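Local coordinates for uncharacterized conserved protein (Ruegeria pomeroyi DSS-3, PDB 3IUS), which is of unknown function but, as a member of the NAD-dependent epimerase/dehydratase family with a Rossmann-type fold, probably binds a nicotinamide adenine dinucleotide cofactor, at residues S70-S75 / A125-W130; G76-L81 / V132-Q137. All coordinates share one frame; numbering follows the deposited sequence.

Contact 1 (S70-S75 / A125-W130); sequences STAPDS and AARGRW
The irregular segment S70-S75 runs past the first turn of a helix that starts at A126, and the two backbones come nearest at P73 and W130, 5.8 Å from CA to CA. With W130 CG anti to the carbonyl carbon (chi1 -58°) and chi2 at -18°, the indole lies against the D74-S75 peptide, S75 N standing over the ring centre. S75 CA sits 3.6 Å from the centroid of the five-membered ring of W130, a CH-pi contact over the face, and D74 O approaches W130 CG to 3.5 Å. The opposite face of the indole rests on its own helix, near A126 O and R127 CA. Beside it P73 CG lies 3.9 Å from W130 CB. R127, bent at chi2 and chi3, brings its guanidinium edge-on to the loop: NH2 makes a weak hydrogen bond to P73 O (3.0 Å, 125° at the hydrogen), and NH1 touches A72 CB. D74 turns away, its OD1 accepting from G76 N. This surface contact joins the loop after strand 66-69 of the Rossmann-type sheet to the N-terminal turn of helix 126-140, while P73 also touches Y100 of neighbouring strand 97-103.

Contact 2 (G76-L81 / V132-Q137); sequences GGDPVL and VMAEQQ
At the centre of this contact the carboxamide of Q137 bonds to the backbone of G76-D78 through both its nitrogen and its oxygen. Q137 NE2 donates to G76 O at 3.1 Å, nearly straight (168°), on a lone pair of that carbonyl and almost in the plane of the amide. Q137 OE1 accepts from D78 N at 2.9 Å, also close to linear (172°). One donated and one accepted bond together identify the oxygen and resist rotation of the amide. The side chain reaches across because it is extended beyond CG, and L81 slides past it in the opposite direction, placing L81 CD1 3.6 Å from Q137 CB.

G77 CA packs 3.6 Å from Q137 OE1. Q137 OE1 and M133 CE occupy the side on which a CB of G77 would project, and at these backbone angles (phi 103°) it would also press on the carbonyl O of G76. The closest backbone approach is here, G77 to A134, 4.6 Å between CA atoms, and A134 CB meets D78 CB. The selenomethionine M133 bends at chi3 so that CE rests 3.3 Å from G76 O.

Further out, D78 is the N-cap of helix 79-90: OD2 accepts from L81 N through its anti lone pair and more weakly from V80 N. The D78 side chain also touches Y100 of strand 97-103, as does A134. A water lies within hydrogen-bonding distance of D78 O and Q137 OE1.

G76 O and D78 N are thus met by a neutral amide, and the buried D78 carboxylate by N-H donors. Its OD2 caps helix 79-90, while OD1, bonded to W138 NE1, ties that cap to helix 126-140. The helix N terminus would be expected to stabilise the carboxylate in its charged form.

From the N terminus, the chain leaves strand 66-69 into loop S70-S75, passes G76-D78 and enters helix 79-90; strand 97-103 and a long excursion then lead to helix 126-140. Contact 1 closes the loop from 70-75 to 125-130 and contact 2 that from 76-81 to 132-137, so the two cross, and both run in the same order along the helix. Their centres are 8 Å apart and they touch directly: S75 O lies 3.4 Å from M133 SE, and A72 O 3.3 Å from P79 CG. Together they bind one continuous strand-loop-helix connection of the Rossmann-type parallel sheet to the first three turns or so of helix 126-140.

Contact 1 (S70-S75 / A125-W130)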
ATOM      1  N   SER A  70      -7.592   2.742  -3.936  1.00 16.91           N
ATOM      2  CA  SER A  70      -7.119   1.950  -2.803  1.00 21.41           C
ATOM      3  C   SER A  70      -8.005   0.727  -2.574  1.00 22.63           C
ATOM      4  O   SER A  70      -7.777  -0.050  -1.649  1.00 23.44           O
ATOM      5  CB  SER A  70      -7.106   2.795  -1.518  1.00 16.99           C
ATOM      6  OG  SER A  70      -6.199   3.880  -1.595  1.00 17.77           O
ATOM      7  N   THR A  71      -9.018   0.563  -3.415  1.00 20.19           N
ATOM      8  CA  THR A  71     -10.028  -0.472  -3.209  1.00 23.49           C
ATOM      9  C   THR A  71      -9.499  -1.867  -3.538  1.00 19.07           C
ATOM     10  O   THR A  71      -9.018  -2.103  -4.638  1.00 16.79           O
ATOM     11  CB  THR A  71     -11.283  -0.196  -4.058  1.00 29.32           C
ATOM     12  OG1 THR A  71     -10.934  -0.220  -5.449  1.00 35.29           O
ATOM     13  CG2 THR A  71     -11.865   1.164  -3.716  1.00 24.84           C
ATOM     14  N   ALA A  72      -9.588  -2.786  -2.578  1.00 17.05           N
ATOM     15  CA  ALA A  72      -9.130  -4.161  -2.784  1.00 19.03           C
ATOM     16  C   ALA A  72      -9.982  -4.901  -3.815  1.00 16.86           C
ATOM     17  O   ALA A  72     -11.171  -4.639  -3.947  1.00 17.16           O
ATOM     18  CB  ALA A  72      -9.128  -4.921  -1.464  1.00 24.88           C
ATOM     19  N   PRO A  73      -9.367  -5.841  -4.547  1.00 19.36           N
ATOM     20  CA  PRO A  73     -10.106  -6.613  -5.551  1.00 22.14           C
ATOM     21  C   PRO A  73     -10.866  -7.775  -4.928  1.00 21.98           C
ATOM     22  O   PRO A  73     -10.620  -8.130  -3.775  1.00 18.38           O
ATOM     23  CB  PRO A  73      -8.989  -7.162  -6.439  1.00 26.54           C
ATOM     24  CG  PRO A  73      -7.846  -7.304  -5.497  1.00 26.85           C
ATOM     25  CD  PRO A  73      -7.916  -6.056  -4.669  1.00 21.05           C
ATOM     26  N   ASP A  74     -11.795  -8.342  -5.690  1.00 22.66           N
ATOM     27  CA  ASP A  74     -12.459  -9.585  -5.325  1.00 24.93           C
ATOM     28  C   ASP A  74     -12.241 -10.571  -6.467  1.00 25.34           C
ATOM     29  O   ASP A  74     -11.472 -10.284  -7.387  1.00 19.68           O
ATOM     30  CB  ASP A  74     -13.957  -9.357  -5.083  1.00 25.08           C
ATOM     31  CG  ASP A  74     -14.644  -8.678  -6.254  1.00 28.75           C
ATOM     32  OD1 ASP A  74     -14.161  -8.801  -7.396  1.00 26.99           O
ATOM     33  OD2 ASP A  74     -15.676  -8.014  -6.032  1.00 38.12           O
ATOM     34  N   SER A  75     -12.934 -11.710  -6.421  1.00 23.28           N
ATOM     35  CA  SER A  75     -12.759 -12.753  -7.431  0.50 23.88           C
ATOM     36  C   SER A  75     -13.033 -12.264  -8.852  1.00 23.53           C
ATOM     37  O   SER A  75     -12.626 -12.904  -9.817  1.00 23.46           O
ATOM     38  CB  SER A  75     -13.629 -13.976  -7.114  0.50 24.36           C
ATOM     39  OG  SER A  75     -15.005 -13.655  -7.130  0.50 17.10           O
ATOM     40  N   ALA A 125      -1.658 -17.566  -4.200  1.00 24.07           N
ATOM     41  CA  ALA A 125      -2.938 -17.608  -3.500  1.00 26.38           C
ATOM     42  C   ALA A 125      -3.978 -16.709  -4.162  1.00 24.68           C
ATOM     43  O   ALA A 125      -3.649 -15.903  -5.030  1.00 18.58           O
ATOM     44  CB  ALA A 125      -2.758 -17.242  -2.029  1.00 25.96           C
ATOM     45  N   ALA A 126      -5.232 -16.854  -3.747  1.00 29.07           N
ATOM     46  CA  ALA A 126      -6.345 -16.151  -4.382  1.00 26.99           C
ATOM     47  C   ALA A 126      -6.186 -14.633  -4.377  1.00 20.65           C
ATOM     48  O   ALA A 126      -6.399 -13.973  -5.397  1.00 18.52           O
ATOM     49  CB  ALA A 126      -7.663 -16.552  -3.732  1.00 28.65           C
ATOM     50  N   ARG A 127      -5.811 -14.078  -3.228  1.00 21.21           N
ATOM     51  CA  ARG A 127      -5.638 -12.634  -3.105  1.00 22.04           C
ATOM     52  C   ARG A 127      -4.646 -12.102  -4.135  1.00 15.10           C
ATOM     53  O   ARG A 127      -4.895 -11.087  -4.783  1.00 18.58           O
ATOM     54  CB  ARG A 127      -5.189 -12.262  -1.691  1.00 23.51           C
ATOM     55  CG  ARG A 127      -6.257 -12.479  -0.640  1.00 38.46           C
ATOM     56  CD  ARG A 127      -7.455 -11.565  -0.873  1.00 51.71           C
ATOM     57  NE  ARG A 127      -7.283 -10.258  -0.239  1.00 59.60           N
ATOM     58  CZ  ARG A 127      -7.861  -9.136  -0.660  1.00 58.39           C
ATOM     59  NH1 ARG A 127      -7.639  -7.998  -0.017  1.00 61.73           N
ATOM     60  NH2 ARG A 127      -8.646  -9.147  -1.730  1.00 54.03           N
ATOM     61  N   GLY A 128      -3.518 -12.789  -4.281  1.00 14.82           N
ATOM     62  CA  GLY A 128      -2.519 -12.403  -5.256  1.00 17.35           C
ATOM     63  C   GLY A 128      -3.028 -12.502  -6.681  1.00 14.57           C
ATOM     64  O   GLY A 128      -2.702 -11.658  -7.520  1.00 14.52           O
ATOM     65  N   ARG A 129      -3.805 -13.544  -6.968  1.00 18.89           N
ATOM     66  CA  ARG A 129      -4.379 -13.700  -8.307  1.00 14.66           C
ATOM     67  C   ARG A 129      -5.390 -12.590  -8.595  1.00 17.80           C
ATOM     68  O   ARG A 129      -5.469 -12.083  -9.718  1.00 14.92           O
ATOM     69  CB  ARG A 129      -5.028 -15.075  -8.496  1.00 14.68           C
ATOM     70  CG  ARG A 129      -4.038 -16.232  -8.552  1.00 17.44           C
ATOM     71  CD  ARG A 129      -4.704 -17.512  -9.051  1.00 22.88           C
ATOM     72  NE  ARG A 129      -5.946 -17.808  -8.347  1.00 23.29           N
ATOM     73  CZ  ARG A 129      -6.015 -18.521  -7.230  1.00 24.53           C
ATOM     74  NH1 ARG A 129      -4.912 -19.019  -6.694  1.00 25.07           N
ATOM     75  NH2 ARG A 129      -7.188 -18.743  -6.653  1.00 36.42           N
ATOM     76  N   TRP A 130      -6.160 -12.208  -7.580  1.00 15.16           N
ATOM     77  CA  TRP A 130      -7.134 -11.133  -7.756  1.00 23.52           C
ATOM     78  C   TRP A 130      -6.433  -9.800  -8.015  1.00 15.37           C
ATOM     79  O   TRP A 130      -6.920  -8.976  -8.797  1.00 19.48           O
ATOM     80  CB  TRP A 130      -8.066 -11.011  -6.548  1.00 20.27           C
ATOM     81  CG  TRP A 130      -8.830 -12.261  -6.235  1.00 19.18           C
ATOM     82  CD1 TRP A 130      -9.040 -13.327  -7.062  1.00 21.33           C
ATOM     83  CD2 TRP A 130      -9.504 -12.567  -5.009  1.00 21.79           C
ATOM     84  NE1 TRP A 130      -9.793 -14.279  -6.423  1.00 24.94           N
ATOM     85  CE2 TRP A 130     -10.090 -13.838  -5.161  1.00 23.02           C
ATOM     86  CE3 TRP A 130      -9.664 -11.890  -3.795  1.00 27.64           C
ATOM     87  CZ2 TRP A 130     -10.824 -14.449  -4.146  1.00 27.03           C
ATOM     88  CZ3 TRP A 130     -10.393 -12.500  -2.786  1.00 29.46           C
ATOM     89  CH2 TRP A 130     -10.965 -13.765  -2.970  1.00 30.05           C
TER

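Contact 2 (G76-L81 / V132-Q137)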
ATOM      1  N   GLY A  76     -13.713 -11.130  -8.979  1.00 21.48           N
ATOM      2  CA  GLY A  76     -14.026 -10.579 -10.286  1.00 24.69           C
ATOM      3  C   GLY A  76     -13.003  -9.558 -10.732  1.00 26.62           C
ATOM      4  O   GLY A  76     -13.046  -9.064 -11.862  1.00 28.43           O
ATOM      5  N   GLY A  77     -12.064  -9.249  -9.843  1.00 20.31           N
ATOM      6  CA  GLY A  77     -11.063  -8.240 -10.118  1.00 20.73           C
ATOM      7  C   GLY A  77     -11.366  -6.932  -9.415  1.00 19.89           C
ATOM      8  O   GLY A  77     -11.675  -6.908  -8.221  1.00 20.69           O
ATOM      9  N   ASP A  78     -11.289  -5.836 -10.158  1.00 17.56           N
ATOM     10  CA  ASP A  78     -11.423  -4.512  -9.553  1.00 17.50           C
ATOM     11  C   ASP A  78     -12.859  -4.005  -9.485  1.00 20.73           C
ATOM     12  O   ASP A  78     -13.511  -3.837 -10.512  1.00 19.24           O
ATOM     13  CB  ASP A  78     -10.556  -3.493 -10.291  1.00 16.73           C
ATOM     14  CG  ASP A  78     -10.513  -2.155  -9.589  1.00 16.87           C
ATOM     15  OD1 ASP A  78      -9.525  -1.904  -8.866  1.00 22.44           O
ATOM     16  OD2 ASP A  78     -11.466  -1.362  -9.748  1.00 17.17           O
ATOM     17  N   PRO A  79     -13.341  -3.728  -8.261  1.00 23.25           N
ATOM     18  CA  PRO A  79     -14.705  -3.248  -8.003  1.00 19.58           C
ATOM     19  C   PRO A  79     -14.992  -1.867  -8.598  1.00 18.12           C
ATOM     20  O   PRO A  79     -16.132  -1.612  -8.978  1.00 26.50           O
ATOM     21  CB  PRO A  79     -14.772  -3.190  -6.471  1.00 21.45           C
ATOM     22  CG  PRO A  79     -13.674  -4.094  -6.002  1.00 24.59           C
ATOM     23  CD  PRO A  79     -12.594  -3.958  -7.014  1.00 22.30           C
ATOM     24  N   VAL A  80     -13.989  -0.993  -8.666  1.00 18.22           N
ATOM     25  CA  VAL A  80     -14.179   0.341  -9.233  1.00 21.83           C
ATOM     26  C   VAL A  80     -14.444   0.234 -10.735  1.00 18.09           C
ATOM     27  O   VAL A  80     -15.375   0.844 -11.255  1.00 18.39           O
ATOM     28  CB  VAL A  80     -12.971   1.272  -8.965  1.00 22.78           C
ATOM     29  CG1 VAL A  80     -13.072   2.542  -9.805  1.00 17.98           C
ATOM     30  CG2 VAL A  80     -12.880   1.619  -7.484  1.00 19.57           C
ATOM     31  N   LEU A  81     -13.635  -0.561 -11.425  1.00 20.60           N
ATOM     32  CA  LEU A  81     -13.843  -0.794 -12.852  1.00 19.28           C
ATOM     33  C   LEU A  81     -15.153  -1.538 -13.097  1.00 18.03           C
ATOM     34  O   LEU A  81     -15.826  -1.313 -14.098  1.00 24.53           O
ATOM     35  CB  LEU A  81     -12.668  -1.573 -13.455  1.00 17.36           C
ATOM     36  CG  LEU A  81     -11.336  -0.833 -13.605  1.00 18.50           C
ATOM     37  CD1 LEU A  81     -10.246  -1.775 -14.101  1.00 19.63           C
ATOM     38  CD2 LEU A  81     -11.482   0.364 -14.535  1.00 19.64           C
ATOM     39  N   VAL A 132      -3.479  -9.499  -9.516  1.00 17.92           N
ATOM     40  CA  VAL A 132      -3.003  -9.563 -10.899  1.00 16.28           C
ATOM     41  C   VAL A 132      -4.135  -9.265 -11.879  1.00 14.78           C
ATOM     42  O   VAL A 132      -3.946  -8.520 -12.850  1.00 14.78           O
ATOM     43  CB  VAL A 132      -2.383 -10.932 -11.230  1.00 15.32           C
ATOM     44  CG1 VAL A 132      -2.175 -11.061 -12.742  1.00 17.73           C
ATOM     45  CG2 VAL A 132      -1.074 -11.122 -10.467  1.00 16.99           C
HETATM   46  N   MSE A 133      -5.297  -9.857 -11.628  1.00 14.98           N
HETATM   47  CA  MSE A 133      -6.505  -9.592 -12.400  1.00 19.68           C
HETATM   48  C   MSE A 133      -6.773  -8.099 -12.467  1.00 21.28           C
HETATM   49  O   MSE A 133      -6.992  -7.534 -13.539  1.00 16.09           O
HETATM   50  CB  MSE A 133      -7.719 -10.218 -11.718  1.00 22.59           C
HETATM   51  CG  MSE A 133      -8.068 -11.644 -12.063  1.00 31.58           C
HETATM   52 SE   MSE A 133      -9.989 -11.818 -11.690  0.75 40.31          SE
HETATM   53  CE  MSE A 133     -10.657 -10.894 -13.263  1.00 42.60           C
ATOM     54  N   ALA A 134      -6.800  -7.473 -11.293  1.00 15.49           N
ATOM     55  CA  ALA A 134      -7.113  -6.050 -11.192  1.00 17.02           C
ATOM     56  C   ALA A 134      -6.107  -5.216 -11.981  1.00 15.50           C
ATOM     57  O   ALA A 134      -6.494  -4.335 -12.751  1.00 16.99           O
ATOM     58  CB  ALA A 134      -7.157  -5.612  -9.732  1.00 16.48           C
ATOM     59  N   GLU A 135      -4.819  -5.505 -11.808  1.00 15.21           N
ATOM     60  CA  GLU A 135      -3.788  -4.771 -12.540  1.00 15.03           C
ATOM     61  C   GLU A 135      -4.023  -4.867 -14.037  1.00 15.05           C
ATOM     62  O   GLU A 135      -3.918  -3.875 -14.751  1.00 17.19           O
ATOM     63  CB  GLU A 135      -2.394  -5.314 -12.242  1.00 14.72           C
ATOM     64  CG  GLU A 135      -1.866  -4.991 -10.858  1.00 15.68           C
ATOM     65  CD  GLU A 135      -0.346  -5.070 -10.800  1.00 23.79           C
ATOM     66  OE1 GLU A 135       0.306  -4.967 -11.860  1.00 16.72           O
ATOM     67  OE2 GLU A 135       0.209  -5.234  -9.699  1.00 14.30           O
ATOM     68  N   GLN A 136      -4.323  -6.076 -14.504  1.00 15.02           N
ATOM     69  CA  GLN A 136      -4.500  -6.324 -15.933  1.00 16.80           C
ATOM     70  C   GLN A 136      -5.708  -5.573 -16.476  1.00 18.67           C
ATOM     71  O   GLN A 136      -5.680  -5.050 -17.597  1.00 15.39           O
ATOM     72  CB  GLN A 136      -4.607  -7.832 -16.208  1.00 21.01           C
ATOM     73  CG  GLN A 136      -3.276  -8.573 -16.019  1.00 19.50           C
ATOM     74  CD  GLN A 136      -3.424 -10.078 -15.847  1.00 20.71           C
ATOM     75  OE1 GLN A 136      -4.532 -10.613 -15.796  1.00 26.22           O
ATOM     76  NE2 GLN A 136      -2.294 -10.768 -15.756  1.00 20.88           N
ATOM     77  N   GLN A 137      -6.768  -5.521 -15.680  1.00 17.25           N
ATOM     78  CA  GLN A 137      -7.974  -4.794 -16.069  1.00 15.90           C
ATOM     79  C   GLN A 137      -7.675  -3.304 -16.230  1.00 16.07           C
ATOM     80  O   GLN A 137      -8.057  -2.685 -17.223  1.00 16.27           O
ATOM     81  CB  GLN A 137      -9.100  -5.040 -15.058  1.00 17.30           C
ATOM     82  CG  GLN A 137      -9.651  -6.455 -15.110  1.00 19.42           C
ATOM     83  CD  GLN A 137     -10.578  -6.782 -13.945  1.00 26.76           C
ATOM     84  OE1 GLN A 137     -10.590  -6.091 -12.924  1.00 23.50           O
ATOM     85  NE2 GLN A 137     -11.345  -7.855 -14.092  1.00 31.56           N
TER
HETATM   86  O   HOH W   1     -13.797  -5.792 -12.518  1.00 35.85           O